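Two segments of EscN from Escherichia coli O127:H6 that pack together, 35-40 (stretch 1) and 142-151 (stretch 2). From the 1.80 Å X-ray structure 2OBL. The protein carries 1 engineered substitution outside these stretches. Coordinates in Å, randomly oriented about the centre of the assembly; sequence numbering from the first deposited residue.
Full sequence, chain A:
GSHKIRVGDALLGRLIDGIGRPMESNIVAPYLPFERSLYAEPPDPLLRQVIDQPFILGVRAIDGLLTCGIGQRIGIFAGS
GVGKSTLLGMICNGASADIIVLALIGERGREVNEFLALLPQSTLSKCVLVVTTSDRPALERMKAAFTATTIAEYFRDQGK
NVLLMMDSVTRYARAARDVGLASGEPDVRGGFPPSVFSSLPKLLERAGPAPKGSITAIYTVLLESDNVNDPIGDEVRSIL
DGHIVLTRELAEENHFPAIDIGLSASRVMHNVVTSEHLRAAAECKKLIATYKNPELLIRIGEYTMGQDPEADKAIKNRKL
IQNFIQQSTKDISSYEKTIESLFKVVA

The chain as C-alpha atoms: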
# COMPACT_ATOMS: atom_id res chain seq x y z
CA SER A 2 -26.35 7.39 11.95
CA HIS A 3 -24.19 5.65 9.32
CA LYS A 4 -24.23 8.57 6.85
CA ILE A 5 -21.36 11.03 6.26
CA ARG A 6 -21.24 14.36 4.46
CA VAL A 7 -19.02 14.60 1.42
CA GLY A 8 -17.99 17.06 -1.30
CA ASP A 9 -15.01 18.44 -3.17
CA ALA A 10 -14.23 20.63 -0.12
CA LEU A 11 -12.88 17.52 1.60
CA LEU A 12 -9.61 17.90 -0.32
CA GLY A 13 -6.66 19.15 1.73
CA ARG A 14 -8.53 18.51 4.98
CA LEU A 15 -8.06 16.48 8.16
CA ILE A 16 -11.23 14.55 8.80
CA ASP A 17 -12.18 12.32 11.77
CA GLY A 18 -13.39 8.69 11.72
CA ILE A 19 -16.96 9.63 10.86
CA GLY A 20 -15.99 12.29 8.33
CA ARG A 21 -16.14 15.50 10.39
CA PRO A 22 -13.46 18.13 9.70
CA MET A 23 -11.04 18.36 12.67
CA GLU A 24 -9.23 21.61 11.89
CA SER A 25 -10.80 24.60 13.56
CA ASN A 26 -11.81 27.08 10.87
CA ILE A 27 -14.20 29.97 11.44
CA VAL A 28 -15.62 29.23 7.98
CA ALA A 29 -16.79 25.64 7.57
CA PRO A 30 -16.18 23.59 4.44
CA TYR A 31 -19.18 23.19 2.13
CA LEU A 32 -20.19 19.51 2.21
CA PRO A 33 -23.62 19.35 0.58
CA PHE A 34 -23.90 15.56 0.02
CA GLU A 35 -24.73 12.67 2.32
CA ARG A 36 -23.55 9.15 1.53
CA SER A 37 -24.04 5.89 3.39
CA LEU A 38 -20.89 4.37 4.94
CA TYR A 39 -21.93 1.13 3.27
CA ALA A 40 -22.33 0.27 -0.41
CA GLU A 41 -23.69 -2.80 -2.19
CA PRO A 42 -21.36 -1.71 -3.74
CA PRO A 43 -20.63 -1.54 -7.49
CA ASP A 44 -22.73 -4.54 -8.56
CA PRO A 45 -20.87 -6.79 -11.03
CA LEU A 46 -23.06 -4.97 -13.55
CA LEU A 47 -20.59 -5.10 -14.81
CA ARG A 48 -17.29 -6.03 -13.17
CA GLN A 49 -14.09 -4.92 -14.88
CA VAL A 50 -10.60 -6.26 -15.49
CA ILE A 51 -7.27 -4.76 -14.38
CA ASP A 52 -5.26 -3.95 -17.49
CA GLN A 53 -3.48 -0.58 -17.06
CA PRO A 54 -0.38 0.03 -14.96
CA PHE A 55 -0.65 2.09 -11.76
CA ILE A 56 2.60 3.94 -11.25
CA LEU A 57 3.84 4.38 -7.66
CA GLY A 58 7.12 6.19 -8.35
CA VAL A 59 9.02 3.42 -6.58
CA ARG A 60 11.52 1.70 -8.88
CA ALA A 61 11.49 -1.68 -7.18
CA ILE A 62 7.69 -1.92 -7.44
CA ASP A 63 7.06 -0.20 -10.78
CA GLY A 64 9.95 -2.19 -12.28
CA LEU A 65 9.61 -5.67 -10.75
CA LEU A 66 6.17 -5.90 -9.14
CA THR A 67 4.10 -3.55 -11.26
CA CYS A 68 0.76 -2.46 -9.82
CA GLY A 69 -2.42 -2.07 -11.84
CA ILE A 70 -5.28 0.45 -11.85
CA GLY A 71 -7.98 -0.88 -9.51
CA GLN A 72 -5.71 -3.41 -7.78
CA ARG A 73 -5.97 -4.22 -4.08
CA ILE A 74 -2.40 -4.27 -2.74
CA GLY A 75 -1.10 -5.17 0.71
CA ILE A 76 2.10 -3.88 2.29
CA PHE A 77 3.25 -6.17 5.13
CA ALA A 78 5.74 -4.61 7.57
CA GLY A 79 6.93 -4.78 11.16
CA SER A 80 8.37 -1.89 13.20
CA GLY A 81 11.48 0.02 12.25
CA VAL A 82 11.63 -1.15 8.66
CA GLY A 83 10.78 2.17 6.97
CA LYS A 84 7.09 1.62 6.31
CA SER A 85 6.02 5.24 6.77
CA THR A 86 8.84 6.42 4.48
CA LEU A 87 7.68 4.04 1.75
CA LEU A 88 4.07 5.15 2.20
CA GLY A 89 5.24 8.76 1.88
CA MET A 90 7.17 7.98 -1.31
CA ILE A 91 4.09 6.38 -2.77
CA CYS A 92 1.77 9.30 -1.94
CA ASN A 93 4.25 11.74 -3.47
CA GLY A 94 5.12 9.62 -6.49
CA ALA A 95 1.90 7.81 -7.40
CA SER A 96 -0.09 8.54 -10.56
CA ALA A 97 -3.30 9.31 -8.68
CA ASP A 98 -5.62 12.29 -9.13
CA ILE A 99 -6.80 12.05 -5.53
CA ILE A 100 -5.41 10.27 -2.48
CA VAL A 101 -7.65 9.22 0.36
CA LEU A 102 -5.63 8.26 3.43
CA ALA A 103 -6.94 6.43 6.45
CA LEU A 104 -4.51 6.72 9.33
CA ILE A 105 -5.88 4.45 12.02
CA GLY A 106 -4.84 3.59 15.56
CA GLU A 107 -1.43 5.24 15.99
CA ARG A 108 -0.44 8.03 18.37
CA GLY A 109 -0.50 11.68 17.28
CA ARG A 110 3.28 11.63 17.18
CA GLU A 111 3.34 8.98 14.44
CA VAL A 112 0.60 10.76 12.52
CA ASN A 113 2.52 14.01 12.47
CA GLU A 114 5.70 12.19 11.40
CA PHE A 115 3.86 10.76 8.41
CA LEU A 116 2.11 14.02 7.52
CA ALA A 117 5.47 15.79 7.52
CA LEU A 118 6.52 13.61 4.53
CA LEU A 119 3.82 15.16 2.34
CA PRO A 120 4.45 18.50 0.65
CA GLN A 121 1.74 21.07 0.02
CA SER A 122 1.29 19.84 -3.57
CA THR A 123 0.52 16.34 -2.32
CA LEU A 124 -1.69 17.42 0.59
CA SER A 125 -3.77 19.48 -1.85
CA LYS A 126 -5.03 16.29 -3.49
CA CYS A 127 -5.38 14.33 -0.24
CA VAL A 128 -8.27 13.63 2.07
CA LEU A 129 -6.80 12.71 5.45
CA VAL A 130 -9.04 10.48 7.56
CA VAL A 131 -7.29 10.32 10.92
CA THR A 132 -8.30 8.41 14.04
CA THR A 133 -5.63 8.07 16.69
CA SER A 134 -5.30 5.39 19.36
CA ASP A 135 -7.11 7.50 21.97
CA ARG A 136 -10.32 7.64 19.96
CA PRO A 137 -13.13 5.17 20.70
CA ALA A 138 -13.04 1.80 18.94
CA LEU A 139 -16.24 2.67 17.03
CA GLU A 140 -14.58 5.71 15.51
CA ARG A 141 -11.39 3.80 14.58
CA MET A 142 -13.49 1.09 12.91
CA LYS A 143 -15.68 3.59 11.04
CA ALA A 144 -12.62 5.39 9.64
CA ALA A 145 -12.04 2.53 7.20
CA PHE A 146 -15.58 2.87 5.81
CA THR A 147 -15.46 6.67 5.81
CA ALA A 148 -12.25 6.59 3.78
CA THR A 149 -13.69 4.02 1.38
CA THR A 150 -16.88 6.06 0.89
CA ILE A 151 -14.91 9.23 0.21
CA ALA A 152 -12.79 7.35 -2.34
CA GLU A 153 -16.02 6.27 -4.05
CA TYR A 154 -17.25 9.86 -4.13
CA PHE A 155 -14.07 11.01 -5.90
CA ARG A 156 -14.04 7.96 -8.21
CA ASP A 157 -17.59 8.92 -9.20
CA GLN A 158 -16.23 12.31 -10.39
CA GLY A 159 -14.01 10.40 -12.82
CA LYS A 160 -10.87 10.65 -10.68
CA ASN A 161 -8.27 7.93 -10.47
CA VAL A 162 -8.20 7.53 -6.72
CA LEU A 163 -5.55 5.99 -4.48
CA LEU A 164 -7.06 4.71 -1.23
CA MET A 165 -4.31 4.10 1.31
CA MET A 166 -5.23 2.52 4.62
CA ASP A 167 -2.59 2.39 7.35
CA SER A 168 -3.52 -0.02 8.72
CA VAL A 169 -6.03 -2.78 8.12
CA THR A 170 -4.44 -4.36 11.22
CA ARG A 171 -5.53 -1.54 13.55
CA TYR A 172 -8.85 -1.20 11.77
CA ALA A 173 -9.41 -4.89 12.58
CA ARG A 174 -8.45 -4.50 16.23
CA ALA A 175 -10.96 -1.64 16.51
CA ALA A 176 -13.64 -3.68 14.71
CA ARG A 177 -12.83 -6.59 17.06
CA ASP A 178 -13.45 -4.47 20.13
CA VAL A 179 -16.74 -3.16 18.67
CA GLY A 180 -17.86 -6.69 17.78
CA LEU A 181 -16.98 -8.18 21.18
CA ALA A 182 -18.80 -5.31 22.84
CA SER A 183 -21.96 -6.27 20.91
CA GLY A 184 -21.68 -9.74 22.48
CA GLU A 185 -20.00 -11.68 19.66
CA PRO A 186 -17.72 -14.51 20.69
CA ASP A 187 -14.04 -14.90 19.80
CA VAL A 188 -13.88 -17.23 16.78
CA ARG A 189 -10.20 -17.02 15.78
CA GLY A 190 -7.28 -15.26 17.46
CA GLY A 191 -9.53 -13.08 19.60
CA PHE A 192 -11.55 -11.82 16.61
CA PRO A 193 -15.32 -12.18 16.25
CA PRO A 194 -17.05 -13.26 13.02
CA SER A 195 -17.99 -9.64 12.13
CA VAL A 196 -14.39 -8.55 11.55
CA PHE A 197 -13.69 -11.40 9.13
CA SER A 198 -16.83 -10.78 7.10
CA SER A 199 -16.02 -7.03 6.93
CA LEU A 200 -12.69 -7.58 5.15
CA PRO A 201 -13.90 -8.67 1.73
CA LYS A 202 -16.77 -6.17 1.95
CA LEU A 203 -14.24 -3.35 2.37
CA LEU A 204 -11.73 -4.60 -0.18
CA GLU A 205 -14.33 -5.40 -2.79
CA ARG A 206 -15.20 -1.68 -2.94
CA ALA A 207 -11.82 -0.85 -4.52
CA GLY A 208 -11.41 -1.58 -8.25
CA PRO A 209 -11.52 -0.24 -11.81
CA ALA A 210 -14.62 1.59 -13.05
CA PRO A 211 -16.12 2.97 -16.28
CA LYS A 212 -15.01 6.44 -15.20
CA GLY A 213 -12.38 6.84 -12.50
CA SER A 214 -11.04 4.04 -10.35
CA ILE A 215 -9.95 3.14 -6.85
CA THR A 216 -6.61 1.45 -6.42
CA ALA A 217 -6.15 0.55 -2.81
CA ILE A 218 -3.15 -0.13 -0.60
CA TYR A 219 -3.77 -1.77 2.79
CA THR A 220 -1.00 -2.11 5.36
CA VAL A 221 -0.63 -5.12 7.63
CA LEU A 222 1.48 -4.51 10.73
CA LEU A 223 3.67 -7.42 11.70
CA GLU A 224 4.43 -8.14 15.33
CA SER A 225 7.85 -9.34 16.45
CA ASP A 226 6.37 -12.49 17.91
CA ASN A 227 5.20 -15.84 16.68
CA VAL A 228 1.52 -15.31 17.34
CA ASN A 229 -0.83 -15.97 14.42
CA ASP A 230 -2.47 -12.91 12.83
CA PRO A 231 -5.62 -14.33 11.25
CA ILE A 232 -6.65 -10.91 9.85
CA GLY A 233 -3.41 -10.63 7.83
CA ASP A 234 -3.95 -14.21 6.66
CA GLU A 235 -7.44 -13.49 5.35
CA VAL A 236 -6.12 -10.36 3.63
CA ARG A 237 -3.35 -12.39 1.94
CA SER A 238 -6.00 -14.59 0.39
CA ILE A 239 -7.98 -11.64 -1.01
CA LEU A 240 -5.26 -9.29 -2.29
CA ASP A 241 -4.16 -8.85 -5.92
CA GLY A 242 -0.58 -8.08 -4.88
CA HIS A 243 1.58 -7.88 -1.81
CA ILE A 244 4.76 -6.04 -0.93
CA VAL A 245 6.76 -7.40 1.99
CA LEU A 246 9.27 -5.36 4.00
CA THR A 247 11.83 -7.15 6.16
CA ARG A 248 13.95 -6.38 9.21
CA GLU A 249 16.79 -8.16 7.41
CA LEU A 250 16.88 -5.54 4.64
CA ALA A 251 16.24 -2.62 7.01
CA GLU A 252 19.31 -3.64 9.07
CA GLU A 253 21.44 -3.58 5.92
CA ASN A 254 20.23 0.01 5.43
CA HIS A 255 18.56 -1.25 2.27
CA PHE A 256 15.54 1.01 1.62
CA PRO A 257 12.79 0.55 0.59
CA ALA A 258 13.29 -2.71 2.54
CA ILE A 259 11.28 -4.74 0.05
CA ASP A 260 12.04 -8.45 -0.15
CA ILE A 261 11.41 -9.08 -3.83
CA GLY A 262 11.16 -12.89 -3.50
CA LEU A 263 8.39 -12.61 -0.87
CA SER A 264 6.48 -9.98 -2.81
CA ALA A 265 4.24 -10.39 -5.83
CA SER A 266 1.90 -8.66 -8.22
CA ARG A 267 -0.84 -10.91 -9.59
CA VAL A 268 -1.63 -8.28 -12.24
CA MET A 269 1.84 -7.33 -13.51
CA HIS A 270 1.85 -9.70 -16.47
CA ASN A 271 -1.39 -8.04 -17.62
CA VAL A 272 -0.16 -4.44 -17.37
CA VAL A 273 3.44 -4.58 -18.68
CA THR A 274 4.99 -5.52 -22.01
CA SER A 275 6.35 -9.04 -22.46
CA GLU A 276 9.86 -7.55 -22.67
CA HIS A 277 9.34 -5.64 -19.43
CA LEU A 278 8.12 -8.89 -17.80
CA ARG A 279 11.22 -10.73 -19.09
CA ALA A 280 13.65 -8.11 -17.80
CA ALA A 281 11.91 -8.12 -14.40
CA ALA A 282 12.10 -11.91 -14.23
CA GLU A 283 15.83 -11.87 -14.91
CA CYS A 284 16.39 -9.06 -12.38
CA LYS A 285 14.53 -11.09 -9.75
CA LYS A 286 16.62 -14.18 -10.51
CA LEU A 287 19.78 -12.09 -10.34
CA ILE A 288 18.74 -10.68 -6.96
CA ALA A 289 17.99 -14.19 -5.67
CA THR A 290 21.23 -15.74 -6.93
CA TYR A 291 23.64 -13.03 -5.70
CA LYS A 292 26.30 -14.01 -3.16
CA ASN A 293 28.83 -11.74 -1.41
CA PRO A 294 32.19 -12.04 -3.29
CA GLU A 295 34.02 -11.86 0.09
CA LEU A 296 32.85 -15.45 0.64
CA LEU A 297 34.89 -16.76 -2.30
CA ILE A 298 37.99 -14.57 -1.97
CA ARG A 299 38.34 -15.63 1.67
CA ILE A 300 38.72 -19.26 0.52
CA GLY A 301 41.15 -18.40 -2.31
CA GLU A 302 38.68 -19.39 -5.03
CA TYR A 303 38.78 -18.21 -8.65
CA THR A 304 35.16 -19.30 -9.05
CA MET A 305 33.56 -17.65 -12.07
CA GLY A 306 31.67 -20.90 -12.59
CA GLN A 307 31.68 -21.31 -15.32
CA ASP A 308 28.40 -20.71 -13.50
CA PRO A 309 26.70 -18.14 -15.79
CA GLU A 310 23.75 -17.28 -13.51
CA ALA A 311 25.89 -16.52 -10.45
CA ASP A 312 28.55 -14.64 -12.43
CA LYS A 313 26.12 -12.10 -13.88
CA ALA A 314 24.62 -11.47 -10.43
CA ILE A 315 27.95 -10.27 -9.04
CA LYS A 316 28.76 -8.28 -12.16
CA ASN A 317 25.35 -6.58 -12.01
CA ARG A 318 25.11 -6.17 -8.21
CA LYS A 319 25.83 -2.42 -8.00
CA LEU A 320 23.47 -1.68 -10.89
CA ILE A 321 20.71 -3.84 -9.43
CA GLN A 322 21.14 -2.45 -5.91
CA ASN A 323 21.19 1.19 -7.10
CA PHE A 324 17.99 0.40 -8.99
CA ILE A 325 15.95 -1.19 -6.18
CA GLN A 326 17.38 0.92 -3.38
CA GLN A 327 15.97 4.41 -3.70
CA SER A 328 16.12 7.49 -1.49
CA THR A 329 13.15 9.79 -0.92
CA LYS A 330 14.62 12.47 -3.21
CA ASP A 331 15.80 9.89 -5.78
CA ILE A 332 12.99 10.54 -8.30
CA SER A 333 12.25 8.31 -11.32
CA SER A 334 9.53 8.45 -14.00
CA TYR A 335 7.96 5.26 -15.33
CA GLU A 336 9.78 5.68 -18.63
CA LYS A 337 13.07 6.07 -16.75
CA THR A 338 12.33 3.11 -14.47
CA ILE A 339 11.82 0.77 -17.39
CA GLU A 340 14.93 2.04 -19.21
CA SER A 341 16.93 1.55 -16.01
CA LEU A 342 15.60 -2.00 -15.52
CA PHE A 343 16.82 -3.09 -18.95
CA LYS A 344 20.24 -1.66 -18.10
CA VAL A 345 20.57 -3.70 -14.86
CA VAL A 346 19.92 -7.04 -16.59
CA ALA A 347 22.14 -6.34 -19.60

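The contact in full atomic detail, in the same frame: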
# COMPACT_ATOMS: atom_id res chain seq x y z
N GLU A 35 -24.83 13.80 1.40
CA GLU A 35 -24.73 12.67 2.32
C GLU A 35 -24.56 11.36 1.55
O GLU A 35 -25.23 11.11 0.54
CB GLU A 35 -25.96 12.54 3.20
CG GLU A 35 -26.13 13.63 4.24
CD GLU A 35 -27.33 13.36 5.13
OE1 GLU A 35 -28.41 13.06 4.59
OE2 GLU A 35 -27.18 13.44 6.37
N ARG A 36 -23.68 10.50 2.05
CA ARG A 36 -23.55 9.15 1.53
C ARG A 36 -23.53 8.16 2.68
O ARG A 36 -23.03 8.45 3.77
CB ARG A 36 -22.28 9.01 0.69
CG ARG A 36 -22.33 9.71 -0.67
CD ARG A 36 -21.43 9.00 -1.66
NE ARG A 36 -21.49 9.56 -3.01
CZ ARG A 36 -20.89 8.99 -4.05
NH1 ARG A 36 -20.20 7.86 -3.88
NH2 ARG A 36 -20.98 9.55 -5.25
N SER A 37 -24.09 6.98 2.44
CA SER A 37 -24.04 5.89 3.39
C SER A 37 -22.60 5.38 3.52
O SER A 37 -21.84 5.40 2.54
CB SER A 37 -24.97 4.75 2.94
OG SER A 37 -24.82 3.61 3.77
N LEU A 38 -22.22 4.96 4.72
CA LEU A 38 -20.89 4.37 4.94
C LEU A 38 -20.76 3.00 4.28
O LEU A 38 -19.65 2.45 4.15
CB LEU A 38 -20.57 4.26 6.42
CG LEU A 38 -20.16 5.56 7.13
CD1 LEU A 38 -19.82 5.34 8.59
CD2 LEU A 38 -18.99 6.21 6.41
N TYR A 39 -21.90 2.45 3.87
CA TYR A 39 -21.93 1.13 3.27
C TYR A 39 -22.46 1.19 1.84
O TYR A 39 -23.29 2.03 1.52
CB TYR A 39 -22.75 0.19 4.16
CG TYR A 39 -22.27 0.23 5.61
CD1 TYR A 39 -21.16 -0.49 6.01
CD2 TYR A 39 -22.91 1.03 6.55
CE1 TYR A 39 -20.70 -0.44 7.32
CE2 TYR A 39 -22.47 1.08 7.87
CZ TYR A 39 -21.36 0.35 8.25
OH TYR A 39 -20.91 0.38 9.55
N ALA A 40 -21.93 0.32 0.99
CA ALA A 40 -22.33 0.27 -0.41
C ALA A 40 -22.48 -1.18 -0.85
O ALA A 40 -21.84 -2.06 -0.27
CB ALA A 40 -21.31 1.01 -1.28
N MET A 142 -12.90 2.01 13.88
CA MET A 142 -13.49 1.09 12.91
C MET A 142 -14.15 1.85 11.76
O MET A 142 -13.96 1.50 10.59
CB MET A 142 -14.51 0.20 13.59
CG MET A 142 -15.26 -0.69 12.62
SD MET A 142 -16.52 -1.62 13.47
CE MET A 142 -16.99 -2.78 12.18
N LYS A 143 -14.93 2.87 12.08
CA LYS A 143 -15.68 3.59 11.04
C LYS A 143 -14.77 4.31 10.06
O LYS A 143 -15.13 4.51 8.89
CB LYS A 143 -16.71 4.56 11.66
CG LYS A 143 -17.96 3.86 12.22
CD LYS A 143 -18.80 4.81 13.08
CE LYS A 143 -20.13 4.15 13.49
NZ LYS A 143 -21.14 5.19 13.92
N ALA A 144 -13.56 4.66 10.51
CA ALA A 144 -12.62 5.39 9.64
C ALA A 144 -12.36 4.65 8.33
O ALA A 144 -12.20 5.27 7.30
CB ALA A 144 -11.30 5.67 10.36
N ALA A 145 -12.30 3.32 8.39
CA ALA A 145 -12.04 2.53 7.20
C ALA A 145 -13.18 2.70 6.18
O ALA A 145 -12.95 2.77 4.97
CB ALA A 145 -11.90 1.07 7.58
N PHE A 146 -14.41 2.73 6.67
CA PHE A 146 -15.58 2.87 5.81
C PHE A 146 -15.70 4.30 5.31
O PHE A 146 -16.00 4.53 4.15
CB PHE A 146 -16.84 2.43 6.55
CG PHE A 146 -16.87 0.97 6.87
CD1 PHE A 146 -17.50 0.07 6.02
CD2 PHE A 146 -16.27 0.48 8.04
CE1 PHE A 146 -17.52 -1.30 6.30
CE2 PHE A 146 -16.27 -0.88 8.32
CZ PHE A 146 -16.90 -1.77 7.46
N THR A 147 -15.45 5.26 6.19
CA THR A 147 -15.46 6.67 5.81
C THR A 147 -14.48 6.93 4.66
O THR A 147 -14.84 7.54 3.64
CB THR A 147 -15.09 7.55 7.00
OG1 THR A 147 -16.17 7.52 7.95
CG2 THR A 147 -14.80 8.98 6.57
N ALA A 148 -13.26 6.45 4.82
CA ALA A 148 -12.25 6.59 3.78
C ALA A 148 -12.71 5.95 2.47
O ALA A 148 -12.58 6.54 1.40
CB ALA A 148 -10.94 5.96 4.25
N THR A 149 -13.27 4.75 2.56
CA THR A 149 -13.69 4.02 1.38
C THR A 149 -14.81 4.79 0.65
O THR A 149 -14.80 4.93 -0.57
CB THR A 149 -14.09 2.57 1.71
OG1 THR A 149 -12.98 1.89 2.33
CG2 THR A 149 -14.48 1.79 0.42
N THR A 150 -15.75 5.30 1.43
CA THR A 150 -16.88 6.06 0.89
C THR A 150 -16.42 7.34 0.20
O THR A 150 -16.91 7.69 -0.86
CB THR A 150 -17.89 6.37 2.00
OG1 THR A 150 -18.43 5.12 2.49
CG2 THR A 150 -19.05 7.22 1.46
N ILE A 151 -15.47 8.03 0.81
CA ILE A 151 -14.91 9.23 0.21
C ILE A 151 -14.18 8.91 -1.10
O ILE A 151 -14.29 9.65 -2.09
CB ILE A 151 -14.01 9.98 1.20
CG1 ILE A 151 -14.85 10.58 2.34
CG2 ILE A 151 -13.23 11.08 0.49
CD1 ILE A 151 -14.02 11.05 3.53

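Stretch 2 is a helix throughout, a segment of a longer one, while stretch 1 is the end of a strand, residues 35 to 37, that gives way to loop at Leu38. The two backbones come nearest where that change occurs: the CA atoms of Leu38 and Phe146 are 5.6 Å apart. The helix is held by its own i to i+4 ladder, such as Thr150 N to Phe146 O at 2.8 Å and Thr147 N to Lys143 O at 2.8 Å. No hydrogen bond crosses between the stretches, so the contact, which buries 402 Å² in all, rests on packing.

The helix meets the strand end and the loop after it with Lys143, Phe146, Thr147 and Thr150, spaced three and four apart as one side of a helix requires. Ala144, Ala145, Ala148, Thr149 and Ile151 make no contact here.

Leu38 is the centre of the packing and gives up 109 Å², the largest share of any residue. Its CA-to-CB bond runs sideways, but an m,t rotamer brings the end of the side chain nearer to the helix. Leu38 CD2 lies 3.5 Å from Thr147 OG1 and Leu38 CD1 lies 4.3 Å from Lys143 CG, so the branched end sits against the aliphatic part of the lysine and the threonine one turn later. Leu38 CB is 4.2 Å from Phe146 CB, an apolar contact close to the backbone.

Tyr39 has its CA-to-CB bond pointing away, yet its ring returns to the helix. Tyr39 CE1 sits over one face of the Phe146 ring, 3.4 Å from Phe146 CE1. The centroids are 5.0 Å apart and the planes meet at 57°, an oblique aromatic pair. The edge of the Phe146 ring faces Leu38 O, so one aromatic side chain meets both Leu38 and Tyr39.

Thr150 shows how a polar residue can be buried in such a site. Thr150 OG1 donates to Phe146 O at 3.0 Å, one turn back, which uses its proton within the helix, and the oxygen has a further partner elsewhere in the structure. Although Thr150 OG1 is also 3.4 Å from Leu38 O, the angle is poor and no hydrogen bond forms. The methyl Thr150 CG2 meets Arg36 CB at 3.8 Å, an aliphatic contact, while the arginine's NH1 and NH2 are hydrogen-bonded elsewhere in the structure.

The turn out of the strand is braced within stretch 1: Tyr39 N donates to Ser37 OG at 3.1 Å. The rule to read here is that the side-chain polar groups of Arg36, Thr147 and Thr150 find their partners within the helix or elsewhere, leaving the interface to shape.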